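Local structure of alpha-galactosidase 1 (Saccharomyces cerevisiae, 3LRK) at residues 97-100 and 101-105; 69-72 and 73-77. The protein hydrolyses terminal, non-reducing alpha-D-galactose residues from alpha-D-galactosides such as galactose oligosaccharides, galactomannans and galactolipids. The protein carries 1 engineered substitution. All coordinates share one frame; numbering follows the deposited sequence.

Contact 1: residues 97-100 and 101-105. With NA (sodium ion), chain K; NAG (2-acetamido-2-deoxy-beta-D-glucopyranose), chain D.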
loop_
_atom_site.group_PDB
_atom_site.type_symbol
_atom_site.label_atom_id
_atom_site.label_comp_id
_atom_site.label_asym_id
_atom_site.label_seq_id
_atom_site.Cartn_x
_atom_site.Cartn_y
_atom_site.Cartn_z
ATOM N N GLY A 97 -39.771 2.673 -21.223
ATOM C CA GLY A 97 -40.929 2.405 -20.358
ATOM C C GLY A 97 -41.814 1.325 -20.961
ATOM O O GLY A 97 -42.378 0.504 -20.250
ATOM N N HIS A 98 -41.918 1.324 -22.286
ATOM C CA HIS A 98 -42.667 0.284 -22.996
ATOM C C HIS A 98 -42.062 -1.127 -22.863
ATOM O O HIS A 98 -42.797 -2.128 -22.800
ATOM C CB HIS A 98 -42.832 0.659 -24.467
ATOM C CG HIS A 98 -43.877 -0.145 -25.167
ATOM N ND1 HIS A 98 -45.211 -0.085 -24.822
ATOM C CD2 HIS A 98 -43.787 -1.048 -26.170
ATOM C CE1 HIS A 98 -45.900 -0.905 -25.591
ATOM N NE2 HIS A 98 -45.061 -1.491 -26.425
ATOM N N VAL A 99 -40.733 -1.206 -22.824
ATOM C CA VAL A 99 -40.035 -2.475 -22.533
ATOM C C VAL A 99 -40.361 -2.930 -21.102
ATOM O O VAL A 99 -40.685 -4.093 -20.879
ATOM C CB VAL A 99 -38.493 -2.355 -22.713
ATOM C CG1 VAL A 99 -37.782 -3.720 -22.488
ATOM C CG2 VAL A 99 -38.150 -1.767 -24.081
ATOM N N ALA A 100 -40.280 -2.000 -20.144
ATOM C CA ALA A 100 -40.653 -2.260 -18.743
ATOM C C ALA A 100 -42.066 -2.845 -18.610
ATOM O O ALA A 100 -42.290 -3.759 -17.821
ATOM C CB ALA A 100 -40.548 -0.974 -17.929
ATOM N N ASP A 101 -43.007 -2.291 -19.371
ATOM C CA ASP A 101 -44.432 -2.682 -19.308
ATOM C C ASP A 101 -44.640 -4.118 -19.766
ATOM O O ASP A 101 -45.357 -4.892 -19.113
ATOM C CB ASP A 101 -45.283 -1.733 -20.159
ATOM C CG ASP A 101 -45.303 -0.313 -19.619
ATOM O OD1 ASP A 101 -44.995 -0.101 -18.428
ATOM O OD2 ASP A 101 -45.623 0.602 -20.398
ATOM N N HIS A 102 -44.015 -4.468 -20.892
ATOM C CA HIS A 102 -43.980 -5.858 -21.381
ATOM C C HIS A 102 -43.364 -6.811 -20.365
ATOM O O HIS A 102 -43.891 -7.905 -20.120
ATOM C CB HIS A 102 -43.182 -5.939 -22.683
ATOM C CG HIS A 102 -43.989 -5.678 -23.909
ATOM N ND1 HIS A 102 -45.111 -6.412 -24.223
ATOM C CD2 HIS A 102 -43.825 -4.787 -24.914
ATOM C CE1 HIS A 102 -45.613 -5.979 -25.365
ATOM N NE2 HIS A 102 -44.848 -4.999 -25.807
ATOM N N LEU A 103 -42.242 -6.400 -19.769
ATOM C CA LEU A 103 -41.599 -7.207 -18.734
ATOM C C LEU A 103 -42.504 -7.399 -17.515
ATOM O O LEU A 103 -42.706 -8.529 -17.067
ATOM C CB LEU A 103 -40.217 -6.640 -18.345
ATOM C CG LEU A 103 -39.165 -6.708 -19.469
ATOM C CD1 LEU A 103 -37.876 -5.959 -19.103
ATOM C CD2 LEU A 103 -38.844 -8.150 -19.844
ATOM N N HIS A 104 -43.063 -6.303 -17.001
ATOM C CA HIS A 104 -43.939 -6.355 -15.830
ATOM C C HIS A 104 -45.195 -7.194 -16.088
ATOM O O HIS A 104 -45.670 -7.901 -15.199
ATOM C CB HIS A 104 -44.321 -4.938 -15.376
ATOM C CG HIS A 104 -43.152 -4.129 -14.892
ATOM N ND1 HIS A 104 -43.125 -2.751 -14.943
ATOM C CD2 HIS A 104 -41.961 -4.509 -14.370
ATOM C CE1 HIS A 104 -41.976 -2.316 -14.456
ATOM N NE2 HIS A 104 -41.252 -3.363 -14.099
ATOM N N ASN A 105 -45.714 -7.121 -17.309
ATOM C CA ASN A 105 -46.879 -7.922 -17.702
ATOM C C ASN A 105 -46.609 -9.425 -17.770
ATOM O O ASN A 105 -47.549 -10.222 -17.809
ATOM C CB ASN A 105 -47.485 -7.409 -19.012
ATOM C CG ASN A 105 -48.256 -6.101 -18.832
ATOM O OD1 ASN A 105 -48.189 -5.462 -17.774
ATOM N ND2 ASN A 105 -48.976 -5.690 -19.884
HETATM NA NA NA K . -45.223 -3.511 -27.513
HETATM C C1 NAG D . -49.892 -4.604 -19.599
HETATM C C2 NAG D . -50.226 -3.944 -20.933
HETATM C C3 NAG D . -51.196 -2.779 -20.716
HETATM C C4 NAG D . -52.426 -3.214 -19.912
HETATM C C5 NAG D . -52.023 -4.039 -18.690
HETATM C C6 NAG D . -53.236 -4.717 -18.057
HETATM C C7 NAG D . -48.367 -4.251 -22.510
HETATM C C8 NAG D . -47.256 -3.581 -23.262
HETATM N N2 NAG D . -49.028 -3.496 -21.627
HETATM O O3 NAG D . -51.597 -2.248 -21.959
HETATM O O4 NAG D . -53.164 -2.075 -19.500
HETATM O O5 NAG D . -51.100 -5.064 -19.022
HETATM O O6 NAG D . -52.882 -4.999 -16.722
HETATM O O7 NAG D . -48.626 -5.439 -22.713
#
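H98 and H102, one turn apart on helix 96-105, both turn NE2 to the same sodium ion, each at 2.3 Å from the metal. Their rings are not stacked flat: the edge of H102 is directed at the face of H98 in an offset edge-to-face pair, the planes at 76° and the centroids 4.9 Å apart. H98 reaches the site because its CG stands anti to the backbone N (chi1 -165°), which carries the imidazole out from the helix, where NE2 can meet the ion beside H102. The glycan linked to N105, whose ND2 is bonded to NAG C1, folds back over this pair. Its acetamido methyl C8 sits 3.6 Å above the centre of the H102 ring and also touches CE1 of H98.

Elsewhere on the turn the contacts follow the helix. Main-chain bonds run from D101, H102, L103 and H104 to the carbonyls four residues earlier, and V99 CG1 lies beside L103 CD1. The imidazole of H104 lays one face over A100 O, 3.0 Å from the ring plane and offset toward its rim, while NE2 bonds to D144. Replacing H104 with a leucine would probably leave the D144 carboxylate without this N-H mate and A100 O without its flat cover. D101 OD1 forms a salt bridge with R142.

Five further atoms from elsewhere in the structure complete the sodium shell. NE2 of both histidines is bound to the metal, so both rings are probably uncharged, with the proton on ND1; the shared ion, the ring pairing and the methyl together probably restrict how the rings turn.

Contact 2: residues 69-72 and 73-77; sequences IILD and DCWSS. With GOL (glycerol), chain H.
L71 and W75 form the close-packed side of the turn that leaves strand 68-70: CD2 of the leucine meets CB of the tryptophan at 3.8 Å, the two side chains crossing at about a right angle. The indole also comes up against the backbone, its CD1 lying 3.3 Å from D72 O, near the ring plane and at the edge. CG of W75 is wedged between its own backbone N and carbonyl carbon (chi1 63°), which turns the ring back toward D72. NE1 bonds to Y113 O, F137 meets the indole with the planes about 20° apart, and S76 CB lies over one face.

The side facing the pocket is polar and holds a small ligand, with W37 and Y113 alongside the acids. D72 OD2 accepts a hydrogen bond from glycerol O3 at 2.8 Å, and K147 also bonds the glycerol; the 2.4 Å between D73 OD2 and glycerol O1 is too short to be read closely. D72 OD2 also takes a weak bond from the backbone N of D73, while OD1 pairs with K147. D73 OD1 receives the N-H of C74 at 2.7 Å, on its anti side and 27° out of the carboxylate plane, and T120 and A122 add further bonds to this carboxylate. Next to it, C74 ties the turn to C42 by a disulfide.

D72 and D73 are substrate-binding residues, and the glycerol probably imitates sugar hydroxyls. Placing substrate-binding residues just past the C-terminal end of a parallel strand is characteristic of TIM-barrel enzymes, here of family GH27.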
loop_
_atom_site.group_PDB
_atom_site.type_symbol
_atom_site.label_atom_id
_atom_site.label_comp_id
_atom_site.label_asym_id
_atom_site.label_seq_id
_atom_site.Cartn_x
_atom_site.Cartn_y
_atom_site.Cartn_z
ATOM N N ILE A 69 -34.488 -8.808 -15.561
ATOM C CA ILE A 69 -33.992 -8.728 -16.939
ATOM C C ILE A 69 -33.196 -7.434 -17.053
ATOM O O ILE A 69 -33.771 -6.324 -17.102
ATOM C CB ILE A 69 -35.161 -8.749 -17.980
ATOM C CG1 ILE A 69 -36.011 -10.023 -17.822
ATOM C CG2 ILE A 69 -34.624 -8.593 -19.417
ATOM C CD1 ILE A 69 -35.219 -11.354 -17.981
ATOM N N ILE A 70 -31.873 -7.576 -17.059
ATOM C CA ILE A 70 -30.989 -6.418 -16.950
ATOM C C ILE A 70 -30.355 -6.057 -18.288
ATOM O O ILE A 70 -29.490 -6.770 -18.798
ATOM C CB ILE A 70 -29.878 -6.616 -15.883
ATOM C CG1 ILE A 70 -30.471 -7.061 -14.540
ATOM C CG2 ILE A 70 -29.058 -5.325 -15.721
ATOM C CD1 ILE A 70 -29.474 -7.841 -13.658
ATOM N N LEU A 71 -30.811 -4.939 -18.838
ATOM C CA LEU A 71 -30.261 -4.355 -20.049
ATOM C C LEU A 71 -28.983 -3.624 -19.650
ATOM O O LEU A 71 -29.009 -2.766 -18.761
ATOM C CB LEU A 71 -31.256 -3.372 -20.666
ATOM C CG LEU A 71 -30.806 -2.533 -21.877
ATOM C CD1 LEU A 71 -30.586 -3.393 -23.113
ATOM C CD2 LEU A 71 -31.791 -1.422 -22.153
ATOM N N ASP A 72 -27.882 -3.970 -20.311
ATOM C CA ASP A 72 -26.564 -3.422 -19.985
ATOM C C ASP A 72 -26.262 -2.169 -20.830
ATOM O O ASP A 72 -27.163 -1.383 -21.111
ATOM C CB ASP A 72 -25.499 -4.524 -20.140
ATOM C CG ASP A 72 -24.316 -4.352 -19.181
ATOM O OD1 ASP A 72 -24.380 -4.832 -18.029
ATOM O OD2 ASP A 72 -23.308 -3.745 -19.596
ATOM N N ASP A 73 -24.997 -1.981 -21.206
ATOM C CA ASP A 73 -24.485 -0.766 -21.861
ATOM C C ASP A 73 -25.044 -0.589 -23.289
ATOM O O ASP A 73 -25.744 -1.466 -23.797
ATOM C CB ASP A 73 -22.948 -0.862 -21.899
ATOM C CG ASP A 73 -22.232 0.502 -21.904
ATOM O OD1 ASP A 73 -22.824 1.564 -22.222
ATOM O OD2 ASP A 73 -21.029 0.498 -21.570
ATOM N N CYS A 74 -24.725 0.550 -23.918
ATOM C CA CYS A 74 -24.973 0.812 -25.359
ATOM C C CYS A 74 -26.437 0.973 -25.774
ATOM O O CYS A 74 -26.814 0.663 -26.919
ATOM C CB CYS A 74 -24.317 -0.260 -26.243
ATOM S SG CYS A 74 -22.844 -1.018 -25.557
ATOM N N TRP A 75 -27.260 1.480 -24.863
ATOM C CA TRP A 75 -28.701 1.523 -25.099
ATOM C C TRP A 75 -29.160 2.927 -25.515
ATOM O O TRP A 75 -30.210 3.079 -26.149
ATOM C CB TRP A 75 -29.456 1.021 -23.849
ATOM C CG TRP A 75 -29.236 1.883 -22.643
ATOM C CD1 TRP A 75 -28.323 1.679 -21.636
ATOM C CD2 TRP A 75 -29.913 3.108 -22.323
ATOM N NE1 TRP A 75 -28.404 2.695 -20.708
ATOM C CE2 TRP A 75 -29.363 3.588 -21.104
ATOM C CE3 TRP A 75 -30.938 3.844 -22.937
ATOM C CZ2 TRP A 75 -29.801 4.767 -20.496
ATOM C CZ3 TRP A 75 -31.369 5.022 -22.333
ATOM C CH2 TRP A 75 -30.801 5.467 -21.111
ATOM N N SER A 76 -28.370 3.942 -25.149
ATOM C CA SER A 76 -28.711 5.348 -25.384
ATOM C C SER A 76 -28.079 5.902 -26.666
ATOM O O SER A 76 -27.154 5.311 -27.229
ATOM C CB SER A 76 -28.262 6.213 -24.199
ATOM O OG SER A 76 -26.874 6.047 -23.949
ATOM N N SER A 77 -28.585 7.041 -27.118
ATOM C CA SER A 77 -28.024 7.710 -28.299
ATOM C C SER A 77 -27.456 9.101 -27.987
ATOM O O SER A 77 -26.825 9.729 -28.843
ATOM C CB SER A 77 -29.077 7.783 -29.409
ATOM O OG SER A 77 -30.198 8.545 -28.995
HETATM C C1 GOL H . -19.675 -2.803 -20.880
HETATM O O1 GOL H . -19.684 -1.442 -21.236
HETATM C C2 GOL H . -19.741 -2.965 -19.374
HETATM O O2 GOL H . -18.446 -2.908 -18.808
HETATM C C3 GOL H . -20.352 -4.316 -19.041
HETATM O O3 GOL H . -21.146 -4.104 -17.900
#

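Contact 2 comes first along the chain, leaving strand 68-70 of the parallel barrel sheet, and contact 1 follows on helix 96-105, which leads into the next barrel strand, 109-115. Their centres are about 15 Å apart, and they touch where L103 CD2 packs on I69 CG1 at 4.0 Å. Helix 46-58 borders both, through L103 and I69 on A53, and F110 of strand 109-115 receives L71 as well as A100 and L103. Both thus belong to one part of the TIM barrel: within 69-77, D72 and D73 face the substrate pocket while I69 and L71 pack on helix 46-58, and 97-105 carries the sodium and glycan.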